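Local coordinates for protein 2-keto acid:ferredoxin oxidoreductase subunit alpha (Pyrococcus furiosus, PDB 1YD7) that probably catalyses, as the alpha subunit of a heterotetramer, the ferredoxin-dependent oxidative decarboxylation of 2-oxoglutarate to succinyl-CoA, at residues E162-D165 with F166-A170. Sequence-based numbering, arbitrary orientation.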
# COMPACT_ATOMS: atom_id res chain seq x y z
N GLU A 162 12.54 -5.38 0.06
CA GLU A 162 12.25 -4.06 -0.50
C GLU A 162 10.75 -3.75 -0.61
O GLU A 162 10.36 -2.62 -0.42
CB GLU A 162 12.91 -3.90 -1.86
CG GLU A 162 14.40 -3.74 -1.74
CD GLU A 162 15.07 -3.46 -3.06
OE1 GLU A 162 14.44 -3.68 -4.12
OE2 GLU A 162 16.24 -3.00 -3.03
N ALA A 163 9.93 -4.76 -0.93
CA ALA A 163 8.49 -4.61 -0.86
C ALA A 163 8.04 -4.16 0.54
O ALA A 163 7.25 -3.22 0.68
CB ALA A 163 7.77 -5.87 -1.27
N PHE A 164 8.60 -4.78 1.57
CA PHE A 164 8.35 -4.33 2.91
C PHE A 164 8.81 -2.89 3.16
O PHE A 164 7.98 -2.03 3.47
CB PHE A 164 8.96 -5.25 3.94
CG PHE A 164 8.51 -4.93 5.34
CD1 PHE A 164 7.29 -5.38 5.80
CD2 PHE A 164 9.29 -4.14 6.18
CE1 PHE A 164 6.85 -5.06 7.08
CE2 PHE A 164 8.85 -3.79 7.46
CZ PHE A 164 7.63 -4.27 7.90
N ASP A 165 10.13 -2.65 3.03
CA ASP A 165 10.76 -1.40 3.41
C ASP A 165 10.29 -0.22 2.55
O ASP A 165 10.15 0.87 3.06
CB ASP A 165 12.30 -1.48 3.29
CG ASP A 165 12.95 -2.45 4.28
OD1 ASP A 165 12.47 -2.61 5.42
OD2 ASP A 165 13.99 -3.03 3.90
N PHE A 166 10.12 -0.44 1.26
CA PHE A 166 9.67 0.58 0.37
C PHE A 166 8.20 0.94 0.63
O PHE A 166 7.79 2.08 0.34
CB PHE A 166 9.85 0.18 -1.10
CG PHE A 166 11.29 0.14 -1.60
CD1 PHE A 166 12.37 0.03 -0.74
CD2 PHE A 166 11.55 0.15 -2.95
CE1 PHE A 166 13.67 -0.04 -1.24
CE2 PHE A 166 12.84 0.08 -3.44
CZ PHE A 166 13.90 -0.02 -2.58
N THR A 167 7.40 -0.02 1.12
CA THR A 167 6.00 0.27 1.44
C THR A 167 5.94 1.24 2.66
O THR A 167 5.23 2.24 2.61
CB THR A 167 5.16 -1.02 1.64
OG1 THR A 167 5.02 -1.68 0.36
CG2 THR A 167 3.76 -0.70 2.16
N ILE A 168 6.72 0.95 3.70
CA ILE A 168 6.82 1.85 4.83
C ILE A 168 7.35 3.23 4.42
O ILE A 168 6.82 4.27 4.85
CB ILE A 168 7.67 1.24 5.95
CG1 ILE A 168 6.87 0.14 6.65
CG2 ILE A 168 8.08 2.31 6.98
CD1 ILE A 168 7.69 -0.72 7.50
N ARG A 169 8.39 3.24 3.57
CA ARG A 169 8.94 4.47 3.10
C ARG A 169 7.91 5.25 2.28
O ARG A 169 7.88 6.48 2.37
CB ARG A 169 10.24 4.23 2.33
CG ARG A 169 10.89 5.50 1.76
CD ARG A 169 12.44 5.44 1.75
NE ARG A 169 12.99 4.22 1.14
CZ ARG A 169 13.69 3.27 1.78
NH1 ARG A 169 14.13 2.24 1.08
NH2 ARG A 169 13.95 3.32 3.09
N ALA A 170 7.06 4.56 1.51
CA ALA A 170 6.07 5.24 0.68
C ALA A 170 5.02 5.97 1.53
O ALA A 170 4.62 7.05 1.17
CB ALA A 170 5.40 4.29 -0.26
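One face of the Phe-166 ring is covered by Glu-162, whose CB stands 4.0 Å from the ring centroid in a CH-pi contact, while the backbone carbon of Asp-165 lies at the ring's edge. At the edge of the Phe-164 ring, in its plane, lies Asp-165 OD1; OD2 is hydrogen-bonded to Gln-161 NE2. Glu-162 and Phe-166 sit one turn apart on helix 160-177, the crossover helix of a parallel beta-alpha-beta unit in the thiamine diphosphate-binding domain family. The Glu-162 chain runs extended alongside the ring, bringing CD to 3.7 Å from Phe-166 CZ with the carboxylate turned 25° from the ring plane; Ser-158 N holds OE1. With CG anti to the carbonyl carbon (chi1 -71°), the Phe-166 ring lies beside the Glu-162 chain and also touches Leu-155 and Leu-183 of the flanking strands. A serine in place of Phe-166 would probably leave the aliphatic part of Glu-162 without its apolar partner and open a gap against those leucines. On another side of the helix, Ile-168 CD1 meets the Phe-164 ring obliquely, 3.3 Å from CE2, and Phe-164 packs against helix 25-36. Buried Thr-167 spends its hydroxyl within the helix: Ala-163 O accepts both Thr-167 N and, at 2.7 Å, Thr-167 OG1.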